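PDB 5XEA: envelope glycoprotein from Thogoto virus, which is thought to attach the virion to a receptor on the host cell and later to drive fusion of the viral and host membranes. Local coordinates for residues N152-K157 with T171-A176; S235-H240 with C244-K249. All coordinates share one frame; numbering follows the deposited sequence. Where two conformers were deposited one is given.

Contact 1. Residues N152-K157 with T171-A176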
loop_
_atom_site.group_PDB
_atom_site.type_symbol
_atom_site.label_atom_id
_atom_site.label_comp_id
_atom_site.label_asym_id
_atom_site.label_seq_id
_atom_site.Cartn_x
_atom_site.Cartn_y
_atom_site.Cartn_z
ATOM N N ASN B 152 -1.217 16.829 8.564
ATOM C CA ASN B 152 -1.771 16.230 9.765
ATOM C C ASN B 152 -2.069 17.324 10.781
ATOM O O ASN B 152 -1.554 18.443 10.685
ATOM C CB ASN B 152 -0.807 15.220 10.401
ATOM C CG ASN B 152 -0.715 13.918 9.622
ATOM O OD1 ASN B 152 -1.653 13.518 8.917
ATOM N ND2 ASN B 152 0.418 13.242 9.757
ATOM N N LEU B 153 -2.911 16.990 11.759
ATOM C CA LEU B 153 -2.982 17.762 12.990
ATOM C C LEU B 153 -2.216 17.020 14.072
ATOM O O LEU B 153 -1.991 15.816 13.979
ATOM C CB LEU B 153 -4.431 17.998 13.431
ATOM C CG LEU B 153 -5.329 18.927 12.608
ATOM C CD1 LEU B 153 -6.689 19.074 13.322
ATOM C CD2 LEU B 153 -4.673 20.281 12.347
ATOM N N GLN B 154 -1.818 17.747 15.109
ATOM C CA GLN B 154 -0.954 17.155 16.117
ATOM C C GLN B 154 -1.045 17.958 17.404
ATOM O O GLN B 154 -1.096 19.192 17.373
ATOM C CB GLN B 154 0.499 17.095 15.619
ATOM C CG GLN B 154 1.470 16.467 16.601
ATOM C CD GLN B 154 2.840 16.196 15.983
ATOM O OE1 GLN B 154 2.947 15.651 14.877
ATOM N NE2 GLN B 154 3.896 16.578 16.696
ATOM N N TRP B 155 -1.055 17.249 18.527
ATOM C CA TRP B 155 -1.012 17.881 19.836
ATOM C C TRP B 155 0.414 18.298 20.145
ATOM O O TRP B 155 1.314 17.453 20.155
ATOM C CB TRP B 155 -1.498 16.932 20.924
ATOM C CG TRP B 155 -2.966 16.702 20.990
ATOM C CD1 TRP B 155 -3.625 15.602 20.570
ATOM C CD2 TRP B 155 -3.952 17.564 21.573
ATOM N NE1 TRP B 155 -4.962 15.724 20.817
ATOM C CE2 TRP B 155 -5.192 16.922 21.438
ATOM C CE3 TRP B 155 -3.905 18.822 22.186
ATOM C CZ2 TRP B 155 -6.390 17.488 21.902
ATOM C CZ3 TRP B 155 -5.090 19.387 22.637
ATOM C CH2 TRP B 155 -6.314 18.720 22.489
ATOM N N VAL B 156 0.619 19.584 20.424
ATOM C CA VAL B 156 1.908 20.102 20.880
ATOM C C VAL B 156 1.668 20.887 22.163
ATOM O O VAL B 156 1.049 21.959 22.129
ATOM C CB VAL B 156 2.596 20.985 19.830
ATOM C CG1 VAL B 156 3.937 21.468 20.359
ATOM C CG2 VAL B 156 2.785 20.223 18.533
ATOM N N LYS B 157 2.155 20.358 23.285
ATOM C CA LYS B 157 2.045 20.989 24.604
ATOM C C LYS B 157 0.631 21.519 24.852
ATOM O O LYS B 157 0.407 22.707 25.099
ATOM C CB LYS B 157 3.101 22.089 24.770
ATOM C CG LYS B 157 4.415 21.569 25.342
ATOM C CD LYS B 157 5.503 22.637 25.412
ATOM C CE LYS B 157 6.473 22.525 24.238
ATOM N NZ LYS B 157 7.897 22.687 24.660
ATOM N N THR B 171 8.774 16.952 10.158
ATOM C CA THR B 171 7.535 17.715 10.185
ATOM C C THR B 171 7.753 19.029 10.922
ATOM O O THR B 171 8.606 19.128 11.808
ATOM C CB THR B 171 6.395 16.942 10.868
ATOM O OG1 THR B 171 6.728 16.728 12.247
ATOM C CG2 THR B 171 6.163 15.591 10.184
ATOM N N VAL B 172 6.944 20.027 10.564
ATOM C CA VAL B 172 6.962 21.337 11.203
ATOM C C VAL B 172 5.578 21.608 11.772
ATOM O O VAL B 172 4.597 21.687 11.022
ATOM C CB VAL B 172 7.367 22.451 10.223
ATOM C CG1 VAL B 172 7.506 23.777 10.965
ATOM C CG2 VAL B 172 8.666 22.090 9.504
ATOM N N GLU B 173 5.501 21.781 13.084
ATOM C CA GLU B 173 4.232 22.033 13.757
ATOM C C GLU B 173 4.044 23.531 13.965
ATOM O O GLU B 173 4.953 24.222 14.436
ATOM C CB GLU B 173 4.159 21.281 15.083
ATOM C CG GLU B 173 3.752 19.814 14.914
ATOM C CD GLU B 173 4.837 18.973 14.252
ATOM O OE1 GLU B 173 4.591 18.402 13.166
ATOM O OE2 GLU B 173 5.940 18.894 14.825
ATOM N N HIS B 174 2.876 24.033 13.579
ATOM C CA HIS B 174 2.604 25.457 13.669
ATOM C C HIS B 174 1.107 25.675 13.825
ATOM O O HIS B 174 0.293 24.801 13.514
ATOM C CB HIS B 174 3.114 26.201 12.440
ATOM C CG HIS B 174 2.562 25.674 11.154
ATOM N ND1 HIS B 174 1.513 26.273 10.494
ATOM C CD2 HIS B 174 2.910 24.597 10.410
ATOM C CE1 HIS B 174 1.240 25.591 9.394
ATOM N NE2 HIS B 174 2.072 24.568 9.323
ATOM N N SER B 175 0.753 26.864 14.303
ATOM C CA SER B 175 -0.653 27.222 14.377
ATOM C C SER B 175 -1.192 27.494 12.976
ATOM O O SER B 175 -0.449 27.822 12.051
ATOM C CB SER B 175 -0.849 28.442 15.271
ATOM O OG SER B 175 -1.609 29.418 14.586
ATOM N N ALA B 176 -2.506 27.349 12.817
ATOM C CA ALA B 176 -3.107 27.536 11.499
ATOM C C ALA B 176 -2.989 28.973 11.008
ATOM O O ALA B 176 -3.065 29.208 9.798
ATOM C CB ALA B 176 -4.578 27.104 11.518
HETATM O O HOH W 1 5.393 14.768 14.031
#

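Contact 2. Residues S235-H240 with C244-K249. With NAG (2-acetamido-2-deoxy-beta-D-glucopyranose), chain F.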
loop_
_atom_site.group_PDB
_atom_site.type_symbol
_atom_site.label_atom_id
_atom_site.label_comp_id
_atom_site.label_asym_id
_atom_site.label_seq_id
_atom_site.Cartn_x
_atom_site.Cartn_y
_atom_site.Cartn_z
ATOM N N SER B 235 -3.643 6.837 23.677
ATOM C CA SER B 235 -3.612 7.721 24.828
ATOM C C SER B 235 -4.885 8.544 24.796
ATOM O O SER B 235 -5.634 8.529 23.815
ATOM C CB SER B 235 -2.378 8.626 24.827
ATOM O OG SER B 235 -2.549 9.703 23.926
ATOM N N HIS B 236 -5.134 9.270 25.888
ATOM C CA HIS B 236 -6.347 10.079 25.958
ATOM C C HIS B 236 -6.268 11.278 25.025
ATOM O O HIS B 236 -7.301 11.763 24.550
ATOM C CB HIS B 236 -6.598 10.537 27.395
ATOM C CG HIS B 236 -5.781 11.722 27.812
ATOM N ND1 HIS B 236 -4.496 11.608 28.295
ATOM C CD2 HIS B 236 -6.075 13.044 27.835
ATOM C CE1 HIS B 236 -4.031 12.809 28.590
ATOM N NE2 HIS B 236 -4.971 13.697 28.323
ATOM N N GLN B 237 -5.061 11.757 24.746
ATOM C CA GLN B 237 -4.837 12.919 23.899
ATOM C C GLN B 237 -4.148 12.422 22.632
ATOM O O GLN B 237 -2.983 12.010 22.670
ATOM C CB GLN B 237 -3.990 13.939 24.651
ATOM C CG GLN B 237 -3.950 15.308 24.060
ATOM C CD GLN B 237 -3.479 16.324 25.071
ATOM O OE1 GLN B 237 -4.196 16.642 26.019
ATOM N NE2 GLN B 237 -2.258 16.820 24.894
ATOM N N PHE B 238 -4.855 12.482 21.511
ATOM C CA PHE B 238 -4.583 11.582 20.402
ATOM C C PHE B 238 -4.945 12.262 19.088
ATOM O O PHE B 238 -5.931 12.997 19.015
ATOM C CB PHE B 238 -5.389 10.284 20.614
ATOM C CG PHE B 238 -5.210 9.269 19.538
ATOM C CD1 PHE B 238 -4.080 8.463 19.507
ATOM C CD2 PHE B 238 -6.177 9.105 18.564
ATOM C CE1 PHE B 238 -3.899 7.519 18.502
ATOM C CE2 PHE B 238 -6.011 8.166 17.558
ATOM C CZ PHE B 238 -4.863 7.371 17.525
ATOM N N CYS B 239 -4.148 12.024 18.048
ATOM C CA CYS B 239 -4.467 12.562 16.735
ATOM C C CYS B 239 -4.420 11.455 15.694
ATOM O O CYS B 239 -3.673 10.481 15.827
ATOM C CB CYS B 239 -3.520 13.717 16.331
ATOM S SG CYS B 239 -3.500 15.125 17.492
ATOM N N HIS B 240 -5.255 11.604 14.668
ATOM C CA HIS B 240 -5.215 10.728 13.507
ATOM C C HIS B 240 -5.439 11.582 12.269
ATOM O O HIS B 240 -6.525 12.139 12.089
ATOM C CB HIS B 240 -6.246 9.600 13.591
ATOM C CG HIS B 240 -6.205 8.688 12.414
ATOM N ND1 HIS B 240 -7.098 8.784 11.368
ATOM C CD2 HIS B 240 -5.345 7.696 12.087
ATOM C CE1 HIS B 240 -6.805 7.874 10.457
ATOM N NE2 HIS B 240 -5.741 7.205 10.865
ATOM N N CYS B 244 -7.654 15.743 15.687
ATOM C CA CYS B 244 -7.132 15.474 17.017
ATOM C C CYS B 244 -8.288 15.271 17.985
ATOM O O CYS B 244 -9.358 15.866 17.836
ATOM C CB CYS B 244 -6.232 16.589 17.524
ATOM S SG CYS B 244 -4.619 16.632 16.685
ATOM N N TYR B 245 -8.056 14.424 18.978
ATOM C CA TYR B 245 -9.064 14.064 19.959
ATOM C C TYR B 245 -8.510 14.270 21.358
ATOM O O TYR B 245 -7.310 14.103 21.605
ATOM C CB TYR B 245 -9.527 12.607 19.800
ATOM C CG TYR B 245 -10.145 12.310 18.459
ATOM C CD1 TYR B 245 -11.513 12.400 18.267
ATOM C CD2 TYR B 245 -9.352 11.948 17.374
ATOM C CE1 TYR B 245 -12.078 12.134 17.033
ATOM C CE2 TYR B 245 -9.913 11.677 16.139
ATOM C CZ TYR B 245 -11.271 11.772 15.978
ATOM O OH TYR B 245 -11.827 11.509 14.756
ATOM N N ASN B 246 -9.401 14.661 22.267
ATOM C CA ASN B 246 -9.113 14.692 23.697
ATOM C C ASN B 246 -10.247 13.920 24.369
ATOM O O ASN B 246 -11.365 14.433 24.500
ATOM C CB ASN B 246 -9.000 16.116 24.225
ATOM C CG ASN B 246 -8.577 16.163 25.675
ATOM O OD1 ASN B 246 -7.789 15.338 26.131
ATOM N ND2 ASN B 246 -9.103 17.131 26.411
ATOM N N PHE B 247 -9.963 12.673 24.739
ATOM C CA PHE B 247 -10.929 11.796 25.384
ATOM C C PHE B 247 -10.908 12.047 26.884
ATOM O O PHE B 247 -9.831 12.151 27.485
ATOM C CB PHE B 247 -10.600 10.324 25.112
ATOM C CG PHE B 247 -10.853 9.886 23.700
ATOM C CD1 PHE B 247 -12.041 9.263 23.355
ATOM C CD2 PHE B 247 -9.895 10.079 22.718
ATOM C CE1 PHE B 247 -12.275 8.852 22.060
ATOM C CE2 PHE B 247 -10.125 9.667 21.422
ATOM C CZ PHE B 247 -11.322 9.056 21.091
ATOM N N SER B 248 -12.092 12.135 27.485
ATOM C CA SER B 248 -12.179 12.161 28.941
ATOM C C SER B 248 -11.512 10.917 29.504
ATOM O O SER B 248 -11.848 9.793 29.114
ATOM C CB SER B 248 -13.638 12.237 29.388
ATOM O OG SER B 248 -13.722 12.492 30.778
ATOM N N LYS B 249 -10.545 11.114 30.399
ATOM C CA LYS B 249 -9.738 9.987 30.840
ATOM C C LYS B 249 -10.367 9.227 31.998
ATOM O O LYS B 249 -9.999 8.071 32.228
ATOM C CB LYS B 249 -8.324 10.451 31.206
ATOM C CG LYS B 249 -8.180 11.058 32.583
ATOM C CD LYS B 249 -6.718 11.358 32.887
ATOM C CE LYS B 249 -6.586 12.206 34.146
ATOM N NZ LYS B 249 -7.183 13.565 33.977
HETATM C C1 NAG F . -8.786 17.274 27.806
HETATM C C2 NAG F . -8.135 18.625 28.100
HETATM C C3 NAG F . -7.923 18.797 29.600
HETATM C C4 NAG F . -9.228 18.573 30.357
HETATM C C5 NAG F . -9.833 17.226 29.968
HETATM C C6 NAG F . -11.200 17.000 30.568
HETATM C C7 NAG F . -6.559 19.849 26.674
HETATM C C8 NAG F . -5.206 19.838 26.032
HETATM N N2 NAG F . -6.871 18.769 27.396
HETATM O O3 NAG F . -7.410 20.107 29.818
HETATM O O4 NAG F . -9.011 18.562 31.763
HETATM O O5 NAG F . -9.995 17.155 28.546
HETATM O O6 NAG F . -12.185 17.788 29.913
HETATM O O7 NAG F . -7.337 20.787 26.538
#

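Contact 1. Residues N152-K157 with T171-A176
Q154 and V156 both meet E173; two residues before it, T171 reaches Q154 through water. One molecule donates both to OE1 of Q154, 2.7 Å away, and to OG1 of T171, at 3.0 Å. The same OG1 of T171 gives its own proton to OE1 of E173 (2.9 Å), using the syn lone pair of the carboxylate. V172 turns from the contact and touches a sugar of a glycan instead. E173 then does the work. Its chain bends at chi2 (70°), folding the carboxylate back toward T171 and laying it on the amide of Q154. The two flat groups are stacked with planes 21° apart, and NE2 of Q154 stands 3.5 Å from CD of E173, amide lying against carboxylate with no hydrogen bond between them. Q154 comes in fully stretched, CG anti to its N (chi1 -179°). These segments are the outer two of three consecutive antiparallel strands: 159-165 runs between them and takes backbone hydrogen bonds from both. The CA atoms of Q154 and E173 are 7.5 Å apart, so side chains from the outer strands meet over the middle one, as they can where a sheet curls. From that middle strand the hydroxyl of S163 gives OE1 of E173 a second hydrogen bond, fixing the carboxylate's position further. Nearer the backbone, CG of E173 rests 3.8 Å from CG2 of V156, the two side chains crossing at about a right angle. H174, whose CB points away from 152-157, hydrogen-bonds through NE2 to OG1 of T164 on the middle strand.

Contact 2. Residues S235-H240 with C244-K249
Strands 237-240 and 244-247 form an antiparallel beta hairpin, and the disulfide of C239 with C244 ties it near its turn. The two cysteines are a non-hydrogen-bonded pair with CA atoms 4.0 Å apart, and the S-S bond crosses with chi3 of 101°. Next along, F238 and Y245 are a hydrogen-bonded pair: N of Y245 meets O of F238 at 2.6 Å, and O of Y245 receives N of F238 in return. Their rings, on the face away from the disulfide, touch only loosely, CD2 of Y245 lying at the edge of the F238 ring; F231 meets both.

N246 lies across from Q237 on the cysteine face. Its CB, 3.8 Å from C1 of the N-acetylglucosamine, leads to CG anti to the backbone N (chi1 -175°), carrying the amide out toward the sugar. At the fork, OD1 comes 3.3 Å from CD2 of H236, a contact left doubtful by the disorder of the histidine, which has two conformers. ND2 ends in the covalent bond to C1 of the sugar, 1.4 Å long. The acetamido methyl, C8, then settles 3.4 Å from OE1 of Q237. OD1 of N246 is buried with no hydrogen-bond partner in the model; the covalent bond from ND2 is what ties down this end of the side chain. With sulphur bonded to sulphur near the turn, the hairpin's register is locked covalently, while its glycan is rooted further along on the same face.

In the fold
Contact 1 is a surface contact of polar side chains and one valine, made without direct backbone pairing; contact 2 is partly buried, with main-chain hydrogen bonds, a disulfide and aromatic rings. They also belong to different sheets: 152-157 and 171-176 to the branched eight-stranded one, 235-240 and 244-249 to the edge of the six-stranded one. W155 joins them. Set between Q154 and V156, it points away from 171-176, sends NE1 to O of Y245 in a probable hydrogen bond, and packs its ring against Q237 and C239. Alternate residues of strand 133-156 thus serve different neighbours, E173 on one side and the disulfide-bearing face of the hairpin on the other.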